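Local atomic coordinates of putative membrane protein COG4129 (Clostridium difficile, PDB entry 3KMI), a protein that is a putative membrane protein of a putative aromatic acid exporter family, seen here as its helical C-terminal domain, and may take part in exporting aromatic acids. Residues K15-E20 with N49-S54; L75-I80 with K172-L177; K82-I87 with K165-N170. All blocks are in the same frame, centred on the assembly; numbering follows the deposited sequence. Where two conformers were deposited one is given.

Contact 1 (K15-E20 with N49-S54); sequences KKLQEE and NSLIDS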
loop_
_atom_site.group_PDB
_atom_site.type_symbol
_atom_site.label_atom_id
_atom_site.label_comp_id
_atom_site.label_asym_id
_atom_site.label_seq_id
_atom_site.Cartn_x
_atom_site.Cartn_y
_atom_site.Cartn_z
ATOM N N LYS A 15 -15.787 -5.567 15.296
ATOM C CA LYS A 15 -16.292 -6.756 14.602
ATOM C C LYS A 15 -17.070 -6.399 13.313
ATOM O O LYS A 15 -16.862 -7.003 12.255
ATOM C CB LYS A 15 -17.227 -7.512 15.547
ATOM C CG LYS A 15 -17.935 -8.691 14.930
ATOM C CD LYS A 15 -17.005 -9.884 14.741
ATOM C CE LYS A 15 -17.795 -11.202 14.636
ATOM N NZ LYS A 15 -18.517 -11.571 15.908
ATOM N N LYS A 16 -17.967 -5.420 13.417
ATOM C CA LYS A 16 -18.735 -4.977 12.262
ATOM C C LYS A 16 -17.832 -4.355 11.174
ATOM O O LYS A 16 -18.032 -4.601 9.979
ATOM C CB LYS A 16 -19.853 -4.032 12.700
ATOM C CG LYS A 16 -20.738 -3.524 11.560
ATOM C CD LYS A 16 -22.054 -2.955 12.054
ATOM C CE LYS A 16 -21.943 -1.464 12.421
ATOM N NZ LYS A 16 -23.248 -0.787 12.744
ATOM N N LEU A 17 -16.857 -3.531 11.573
ATOM C CA LEU A 17 -15.911 -2.944 10.607
ATOM C C LEU A 17 -15.112 -4.030 9.864
ATOM O O LEU A 17 -14.968 -3.963 8.649
ATOM C CB LEU A 17 -14.921 -1.988 11.297
ATOM C CG LEU A 17 -15.543 -0.641 11.680
ATOM C CD1 LEU A 17 -14.853 -0.069 12.900
ATOM C CD2 LEU A 17 -15.465 0.325 10.498
ATOM N N GLN A 18 -14.607 -5.010 10.598
ATOM C CA GLN A 18 -13.949 -6.149 9.963
ATOM C C GLN A 18 -14.850 -6.866 8.955
ATOM O O GLN A 18 -14.408 -7.251 7.882
ATOM C CB GLN A 18 -13.423 -7.130 10.999
ATOM C CG GLN A 18 -12.657 -8.307 10.368
ATOM C CD GLN A 18 -12.053 -9.244 11.396
ATOM O OE1 GLN A 18 -11.186 -8.844 12.181
ATOM N NE2 GLN A 18 -12.497 -10.504 11.394
ATOM N N GLU A 19 -16.104 -7.080 9.342
ATOM C CA GLU A 19 -17.062 -7.749 8.480
ATOM C C GLU A 19 -17.277 -6.913 7.206
ATOM O O GLU A 19 -17.292 -7.458 6.125
ATOM C CB GLU A 19 -18.372 -7.996 9.238
ATOM C CG GLU A 19 -18.176 -8.890 10.471
ATOM C CD GLU A 19 -19.424 -9.038 11.372
ATOM O OE1 GLU A 19 -20.429 -8.327 11.181
ATOM O OE2 GLU A 19 -19.378 -9.869 12.296
ATOM N N GLU A 20 -17.385 -5.595 7.329
ATOM C CA GLU A 20 -17.509 -4.740 6.155
ATOM C C GLU A 20 -16.286 -4.705 5.253
ATOM O O GLU A 20 -16.426 -4.632 4.035
ATOM C CB GLU A 20 -18.022 -3.326 6.524
ATOM C CG GLU A 20 -19.480 -3.453 7.007
ATOM C CD GLU A 20 -20.131 -2.150 7.418
ATOM O OE1 GLU A 20 -19.498 -1.079 7.273
ATOM O OE2 GLU A 20 -21.280 -2.215 7.915
ATOM N N ASN A 49 -16.952 3.093 4.367
ATOM C CA ASN A 49 -16.467 4.444 4.628
ATOM C C ASN A 49 -17.398 5.171 5.610
ATOM O O ASN A 49 -16.916 5.892 6.498
ATOM C CB ASN A 49 -16.340 5.268 3.328
ATOM C CG ASN A 49 -15.057 4.954 2.556
ATOM O OD1 ASN A 49 -14.076 4.461 3.126
ATOM N ND2 ASN A 49 -15.051 5.273 1.272
ATOM N N SER A 50 -18.720 5.003 5.440
ATOM C CA SER A 50 -19.676 5.719 6.319
ATOM C C SER A 50 -19.570 5.204 7.780
ATOM O O SER A 50 -19.681 5.988 8.741
ATOM C CB SER A 50 -21.106 5.613 5.802
ATOM O OG SER A 50 -21.204 6.159 4.512
ATOM N N LEU A 51 -19.360 3.903 7.944
ATOM C CA LEU A 51 -19.114 3.319 9.292
ATOM C C LEU A 51 -17.785 3.704 9.927
ATOM O O LEU A 51 -17.668 3.842 11.185
ATOM C CB LEU A 51 -19.207 1.774 9.262
ATOM C CG LEU A 51 -19.245 1.131 10.673
ATOM C CD1 LEU A 51 -20.309 1.695 11.571
ATOM C CD2 LEU A 51 -19.405 -0.401 10.625
ATOM N N ILE A 52 -16.755 3.837 9.097
ATOM C CA ILE A 52 -15.473 4.311 9.595
ATOM C C ILE A 52 -15.666 5.731 10.103
ATOM O O ILE A 52 -15.188 6.082 11.198
ATOM C CB ILE A 52 -14.383 4.319 8.461
ATOM C CG1 ILE A 52 -13.878 2.888 8.221
ATOM C CG2 ILE A 52 -13.244 5.317 8.834
ATOM C CD1 ILE A 52 -13.094 2.666 6.849
ATOM N N ASP A 53 -16.421 6.541 9.343
ATOM C CA ASP A 53 -16.618 7.947 9.747
ATOM C C ASP A 53 -17.474 8.079 10.997
ATOM O O ASP A 53 -17.162 8.875 11.868
ATOM C CB ASP A 53 -17.266 8.792 8.641
ATOM C CG ASP A 53 -16.339 9.010 7.442
ATOM O OD1 ASP A 53 -15.095 8.897 7.567
ATOM O OD2 ASP A 53 -16.876 9.275 6.357
ATOM N N SER A 54 -18.586 7.352 11.051
ATOM C CA SER A 54 -19.432 7.441 12.228
ATOM C C SER A 54 -18.713 6.897 13.473
ATOM O O SER A 54 -18.873 7.436 14.585
ATOM C CB SER A 54 -20.808 6.815 12.007
ATOM O OG SER A 54 -20.737 5.472 11.584
#
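Leu51 of helix 41-61 pushes its isobutyl group against helix 7-33, where Lys16, Leu17 and Glu20 receive it, a small example of how one apolar side chain can be held by neighbours of mixed character. With CG anti to the backbone N (chi1 -168°), Leu51 carries its branch point across toward the partner helix. There CD2 does most of the touching. Leu51 CD2 lies 3.3 Å from Lys16 CE, closer than carbon pairs usually come, and 3.4 Å from Glu20 OE1. The lysine chain is bent at chi3 (87°), which turns Lys16 CE onto both methyls of the leucine, Leu51 CD1 being 3.7 Å from it. Lys16 therefore contributes here through its aliphatic part. Glu20, one turn further along, has an extended chain that meets Leu51 at about a right angle, and its OE1 also comes within 3.5 Å of Leu51 CB; this carboxylate is thus pressed on hydrocarbon.

On the more buried side, Leu17 uses one methyl for two partners: Leu17 CD2 is 3.9 Å from Leu51 CG and 3.8 Å from Ile52 CG1, its chain crossing that of Ile52 almost perpendicularly. Leu17 and Ile52 both continue onto Ile81 of helix 68-95, which closes the inner side of the pair. The contact is wholly a matter of van der Waals packing. The axes of 15-20 and 49-54 approach to 10.3 Å and run 157° apart; the two successive helices form the antiparallel helical hairpin that opens this all-helical domain.

Contact 2 (L75-I80 with K172-L177); sequences LEHMDI and KHAQML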
loop_
_atom_site.group_PDB
_atom_site.type_symbol
_atom_site.label_atom_id
_atom_site.label_comp_id
_atom_site.label_asym_id
_atom_site.label_seq_id
_atom_site.Cartn_x
_atom_site.Cartn_y
_atom_site.Cartn_z
ATOM N N LEU A 75 -8.964 4.234 18.551
ATOM C CA LEU A 75 -8.415 4.981 17.409
ATOM C C LEU A 75 -7.264 4.240 16.719
ATOM O O LEU A 75 -7.156 4.258 15.468
ATOM C CB LEU A 75 -8.029 6.422 17.808
ATOM C CG LEU A 75 -9.148 7.476 17.909
ATOM C CD1 LEU A 75 -8.593 8.842 18.232
ATOM C CD2 LEU A 75 -10.051 7.600 16.655
ATOM N N GLU A 76 -6.452 3.541 17.510
ATOM C CA GLU A 76 -5.426 2.677 16.954
ATOM C C GLU A 76 -6.003 1.515 16.137
ATOM O O GLU A 76 -5.420 1.123 15.115
ATOM C CB GLU A 76 -4.431 2.195 18.029
ATOM C CG GLU A 76 -3.541 3.342 18.571
ATOM C CD GLU A 76 -2.516 2.926 19.650
ATOM O OE1 GLU A 76 -2.475 1.741 20.053
ATOM O OE2 GLU A 76 -1.746 3.807 20.109
ATOM N N HIS A 77 -7.133 0.960 16.563
ATOM C CA HIS A 77 -7.770 -0.078 15.784
ATOM C C HIS A 77 -8.360 0.509 14.504
ATOM O O HIS A 77 -8.335 -0.149 13.455
ATOM C CB HIS A 77 -8.853 -0.810 16.604
ATOM C CG HIS A 77 -9.524 -1.907 15.852
ATOM N ND1 HIS A 77 -10.631 -1.690 15.049
ATOM C CD2 HIS A 77 -9.219 -3.222 15.731
ATOM C CE1 HIS A 77 -10.975 -2.827 14.466
ATOM N NE2 HIS A 77 -10.140 -3.773 14.869
HETATM N N MSE A 78 -8.891 1.729 14.592
HETATM C CA MSE A 78 -9.476 2.417 13.441
HETATM C C MSE A 78 -8.395 2.696 12.407
HETATM O O MSE A 78 -8.657 2.662 11.209
HETATM C CB MSE A 78 -10.133 3.739 13.861
HETATM C CG MSE A 78 -11.383 3.589 14.700
HETATM SE SE MSE A 78 -12.740 2.411 13.945
HETATM C CE MSE A 78 -12.700 3.031 12.096
ATOM N N ASP A 79 -7.179 2.975 12.871
ATOM C CA ASP A 79 -6.068 3.196 11.917
ATOM C C ASP A 79 -5.794 1.949 11.061
ATOM O O ASP A 79 -5.487 2.066 9.881
ATOM C CB ASP A 79 -4.801 3.719 12.590
ATOM C CG ASP A 79 -4.939 5.144 13.051
ATOM O OD1 ASP A 79 -5.627 5.955 12.393
ATOM O OD2 ASP A 79 -4.340 5.479 14.068
ATOM N N ILE A 80 -5.891 0.766 11.659
ATOM C CA ILE A 80 -5.767 -0.493 10.917
ATOM C C ILE A 80 -6.917 -0.659 9.903
ATOM O O ILE A 80 -6.703 -1.014 8.726
ATOM C CB ILE A 80 -5.757 -1.702 11.859
ATOM C CG1 ILE A 80 -4.609 -1.583 12.878
ATOM C CG2 ILE A 80 -5.654 -2.992 11.070
ATOM C CD1 ILE A 80 -4.733 -2.627 14.049
ATOM N N LYS A 172 -3.910 -9.708 10.906
ATOM C CA LYS A 172 -3.237 -10.386 12.003
ATOM C C LYS A 172 -2.992 -9.438 13.182
ATOM O O LYS A 172 -3.198 -9.832 14.333
ATOM C CB LYS A 172 -1.960 -11.032 11.488
ATOM C CG LYS A 172 -1.314 -12.022 12.407
ATOM C CD LYS A 172 -0.274 -12.791 11.621
ATOM C CE LYS A 172 0.453 -13.745 12.526
ATOM N NZ LYS A 172 1.716 -13.128 12.951
ATOM N N HIS A 173 -2.574 -8.207 12.879
ATOM C CA HIS A 173 -2.333 -7.175 13.886
ATOM C C HIS A 173 -3.610 -6.850 14.662
ATOM O O HIS A 173 -3.594 -6.800 15.894
ATOM C CB HIS A 173 -1.762 -5.897 13.244
ATOM C CG HIS A 173 -0.270 -5.768 13.347
ATOM N ND1 HIS A 173 0.559 -5.785 12.245
ATOM C CD2 HIS A 173 0.539 -5.601 14.421
ATOM C CE1 HIS A 173 1.814 -5.647 12.634
ATOM N NE2 HIS A 173 1.829 -5.527 13.950
ATOM N N ALA A 174 -4.707 -6.645 13.934
ATOM C CA ALA A 174 -6.016 -6.350 14.522
ATOM C C ALA A 174 -6.591 -7.499 15.363
ATOM O O ALA A 174 -7.535 -7.282 16.113
ATOM C CB ALA A 174 -7.008 -5.977 13.447
ATOM N N GLN A 175 -6.046 -8.704 15.215
ATOM C CA GLN A 175 -6.528 -9.862 15.966
ATOM C C GLN A 175 -5.657 -10.099 17.194
ATOM O O GLN A 175 -6.166 -10.440 18.264
ATOM C CB GLN A 175 -6.587 -11.105 15.085
HETATM N N MSE A 176 -4.349 -9.889 17.034
HETATM C CA MSE A 176 -3.375 -10.028 18.134
HETATM C C MSE A 176 -3.762 -9.233 19.393
HETATM O O MSE A 176 -3.492 -9.678 20.518
HETATM C CB MSE A 176 -1.981 -9.579 17.682
HETATM C CG MSE A 176 -1.325 -10.440 16.627
HETATM SE SE MSE A 176 -0.374 -11.948 17.379
HETATM C CE MSE A 176 1.065 -12.077 16.058
ATOM N N LEU A 177 -4.395 -8.068 19.186
ATOM C CA LEU A 177 -4.684 -7.099 20.259
ATOM C C LEU A 177 -5.881 -7.469 21.122
ATOM O O LEU A 177 -6.370 -6.602 21.844
ATOM C CB LEU A 177 -4.880 -5.675 19.691
ATOM C CG LEU A 177 -3.788 -5.050 18.806
ATOM C CD1 LEU A 177 -4.361 -3.973 17.889
ATOM C CD2 LEU A 177 -2.579 -4.518 19.594
ATOM O OXT LEU A 177 -6.383 -8.605 21.138
#
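An antiparallel helix pairing, the recurrent element of all-helical bundles, here sets Ile80 and His77 of helix 68-95 against Ala174 at the end of helix 148-176. The short axes of 75-80 and 172-176 come within 10.2 Å of each other at 158°, and the small side chain of Ala174 lies where the two backbones are nearest, opposite His77.

Ile80 carries most of the contact, and its two branches do different work. Ile80 CG2 lies 4.0 Å from Ala174 CB. The other branch follows an extended course (chi2 168°) that places Ile80 CD1 over the alanine backbone, 4.0 Å from Ala174 CA. Ile80 CD1 also reaches Leu177 CD1 at 4.1 Å, so a single methyl touches both Ala174 and Leu177. His77 adds one ring atom: it has CG anti to the backbone N (chi1 -179°), and the tip of its ring, His77 NE2, lies 4.1 Å from Ala174 CB. The methyl approaches the ring obliquely. All these separations are relaxed, and the area buried is modest.

Toward the end of helix 148-176, Lys172 O accepts from two backbone donors, Met176 N and Gln175 N. The terminal carboxylate of Leu177 belongs to the end of the construct, since the natural protein runs on past this point.

Around the contact, His77 also packs on Gln14 of helix 7-33. On another side of helix 68-95, Leu75 and Met78, the latter a selenomethionine, touch helix 41-61. Asp79 turns to the second subunit, where its OD2 is hydrogen-bonded to Tyr60 OH of that neighbouring chain, so helix 68-95 serves both the bundle and the dimer.

Contact 3 (K82-I87 with K165-N170); sequences KSQRDI and KQFLVN
Gln84 and Asn170 join helices 68-95 and 148-176 through side-chain amides, within an antiparallel helix pair of the bundle core, and show how buried polar groups can satisfy one another. Both ends of the Gln84 amide are used. Gln84 NE2 donates to the backbone oxygen Phe167 O at 3.0 Å, a nearly straight bond lying in the carbonyl plane on a lone pair. Gln84 OE1 accepts from Asn170 ND2 at 2.9 Å, the donor standing above the carbonyl plane of the glutamine (52° out of it). The chain is bent at chi2 (-67°), which sets CD, and the end of Gln84 comes nearer the partner helix; its amide lies over one face of the Phe167 ring. Gln84 NE2 lies 3.4 Å above the plane of the Phe167 ring, over its centre, with the amide and ring planes only 23° apart. The Gln84 and Asn170 chains slide past each other in opposite directions, and Gln84 OE1 lies 3.0 Å from Asn170 CB.

Ile87 closes another side: Ile87 CD1 meets Asn170 ND2 tip to tip at 3.4 Å, while CG2 sits at the edge of the Phe167 ring, near its plane.

A second shell packs around these groups. Val21 of helix 7-33 packs on both Gln84 and Phe167, and Leu25 adds to the cover of the ring. Asn170, finally, is gripped at its second amide atom: Gln166 NE2, one turn earlier, donates to Asn170 OD1 at 3.2 Å from above that carbonyl's plane.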
loop_
_atom_site.group_PDB
_atom_site.type_symbol
_atom_site.label_atom_id
_atom_site.label_comp_id
_atom_site.label_asym_id
_atom_site.label_seq_id
_atom_site.Cartn_x
_atom_site.Cartn_y
_atom_site.Cartn_z
ATOM N N LYS A 82 -8.708 1.752 8.542
ATOM C CA LYS A 82 -8.472 2.738 7.480
ATOM C C LYS A 82 -7.393 2.262 6.493
ATOM O O LYS A 82 -7.560 2.414 5.267
ATOM C CB LYS A 82 -8.069 4.058 8.109
ATOM C CG LYS A 82 -9.266 4.861 8.594
ATOM C CD LYS A 82 -8.773 5.986 9.540
ATOM C CE LYS A 82 -7.927 6.952 8.781
ATOM N NZ LYS A 82 -7.218 7.898 9.665
ATOM N N SER A 83 -6.317 1.683 7.026
ATOM C CA SER A 83 -5.260 1.038 6.217
ATOM C C SER A 83 -5.787 -0.111 5.324
ATOM O O SER A 83 -5.364 -0.267 4.165
ATOM C CB SER A 83 -4.197 0.480 7.139
ATOM O OG SER A 83 -3.332 1.495 7.570
ATOM N N GLN A 84 -6.690 -0.918 5.875
ATOM C CA GLN A 84 -7.339 -2.008 5.098
ATOM C C GLN A 84 -8.203 -1.409 4.003
ATOM O O GLN A 84 -8.209 -1.925 2.908
ATOM C CB GLN A 84 -8.228 -2.915 5.966
ATOM C CG GLN A 84 -7.459 -3.652 7.103
ATOM C CD GLN A 84 -6.470 -4.682 6.532
ATOM O OE1 GLN A 84 -5.546 -4.331 5.787
ATOM N NE2 GLN A 84 -6.660 -5.948 6.881
ATOM N N ARG A 85 -8.979 -0.367 4.340
ATOM C CA ARG A 85 -9.843 0.318 3.360
ATOM C C ARG A 85 -8.986 0.852 2.182
ATOM O O ARG A 85 -9.364 0.688 1.013
ATOM C CB ARG A 85 -10.649 1.458 4.044
ATOM C CG ARG A 85 -11.671 2.176 3.111
ATOM C CD ARG A 85 -11.032 3.346 2.289
ATOM N NE ARG A 85 -10.110 4.119 3.135
ATOM C CZ ARG A 85 -10.472 4.925 4.122
ATOM N NH1 ARG A 85 -11.763 5.157 4.401
ATOM N NH2 ARG A 85 -9.525 5.536 4.820
ATOM N N ASP A 86 -7.885 1.536 2.490
ATOM C CA ASP A 86 -6.967 1.989 1.447
ATOM C C ASP A 86 -6.457 0.834 0.542
ATOM O O ASP A 86 -6.349 0.996 -0.675
ATOM C CB ASP A 86 -5.763 2.750 2.056
ATOM C CG ASP A 86 -6.155 4.118 2.640
ATOM O OD1 ASP A 86 -7.322 4.539 2.486
ATOM O OD2 ASP A 86 -5.317 4.755 3.309
ATOM N N ILE A 87 -6.115 -0.293 1.152
ATOM C CA ILE A 87 -5.569 -1.454 0.401
ATOM C C ILE A 87 -6.674 -2.036 -0.488
ATOM O O ILE A 87 -6.410 -2.445 -1.623
ATOM C CB ILE A 87 -5.021 -2.528 1.357
ATOM C CG1 ILE A 87 -3.701 -2.082 1.998
ATOM C CG2 ILE A 87 -4.803 -3.917 0.650
ATOM C CD1 ILE A 87 -3.334 -2.937 3.233
ATOM N N LYS A 165 -0.365 -8.964 0.934
ATOM C CA LYS A 165 0.548 -9.265 2.035
ATOM C C LYS A 165 0.307 -8.277 3.169
ATOM O O LYS A 165 0.195 -8.664 4.324
ATOM C CB LYS A 165 2.016 -9.212 1.588
ATOM C CG LYS A 165 2.991 -9.757 2.616
ATOM C CD LYS A 165 4.423 -9.720 2.062
ATOM C CE LYS A 165 5.430 -10.302 3.024
ATOM N NZ LYS A 165 6.737 -10.352 2.349
ATOM N N GLN A 166 0.236 -6.994 2.831
ATOM C CA GLN A 166 -0.029 -5.986 3.862
ATOM C C GLN A 166 -1.420 -6.145 4.462
ATOM O O GLN A 166 -1.567 -5.987 5.649
ATOM C CB GLN A 166 0.176 -4.562 3.373
ATOM C CG GLN A 166 0.241 -3.605 4.600
ATOM C CD GLN A 166 1.358 -3.984 5.629
ATOM O OE1 GLN A 166 2.530 -4.194 5.267
ATOM N NE2 GLN A 166 0.986 -4.042 6.909
ATOM N N PHE A 167 -2.429 -6.483 3.647
ATOM C CA PHE A 167 -3.757 -6.819 4.177
ATOM C C PHE A 167 -3.723 -7.915 5.257
ATOM O O PHE A 167 -4.362 -7.797 6.321
ATOM C CB PHE A 167 -4.699 -7.253 3.037
ATOM C CG PHE A 167 -6.121 -7.437 3.479
ATOM C CD1 PHE A 167 -7.024 -6.382 3.378
ATOM C CD2 PHE A 167 -6.546 -8.659 4.040
ATOM C CE1 PHE A 167 -8.311 -6.520 3.777
ATOM C CE2 PHE A 167 -7.831 -8.815 4.470
ATOM C CZ PHE A 167 -8.737 -7.738 4.333
ATOM N N LEU A 168 -2.953 -8.968 5.015
ATOM C CA LEU A 168 -2.891 -10.080 5.960
ATOM C C LEU A 168 -2.108 -9.701 7.206
ATOM O O LEU A 168 -2.455 -10.136 8.295
ATOM C CB LEU A 168 -2.290 -11.351 5.322
ATOM C CG LEU A 168 -3.163 -12.047 4.260
ATOM C CD1 LEU A 168 -2.334 -13.036 3.397
ATOM C CD2 LEU A 168 -4.402 -12.771 4.882
ATOM N N VAL A 169 -1.084 -8.861 7.045
ATOM C CA VAL A 169 -0.302 -8.391 8.191
ATOM C C VAL A 169 -1.210 -7.562 9.082
ATOM O O VAL A 169 -1.150 -7.681 10.326
ATOM C CB VAL A 169 0.941 -7.587 7.750
ATOM C CG1 VAL A 169 1.592 -6.836 8.941
ATOM C CG2 VAL A 169 1.935 -8.513 7.046
ATOM N N ASN A 170 -2.025 -6.730 8.435
ATOM C CA ASN A 170 -2.989 -5.858 9.110
ATOM C C ASN A 170 -4.074 -6.656 9.830
ATOM O O ASN A 170 -4.450 -6.336 10.962
ATOM C CB ASN A 170 -3.661 -4.865 8.123
ATOM C CG ASN A 170 -2.756 -3.696 7.748
ATOM O OD1 ASN A 170 -1.771 -3.433 8.412
ATOM N ND2 ASN A 170 -3.091 -2.994 6.665
#

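How the contacts relate
Contacts 2 and 3 share helix 68-95, and contact 1 touches it. The centres of contacts 2 and 3 lie about 10 Å apart along the pairing of that helix with helix 148-176; they meet where Ile80 CG2 comes within 3.6 Å of Asn170 O. Contact 1, between the two preceding helices, is centred about 13 Å from the centre of contact 2 and 14 Å from that of contact 3, yet touches both: in one of the two deposited conformers of Met78, Leu17 CD1 lies 3.4 Å from Met78 SE, and Asn49 OD1 is 2.7 Å from Arg85 NH1, a probable hydrogen bond. Along the chain, contact 1 closes before the others open, while contact 3 is nested inside contact 2.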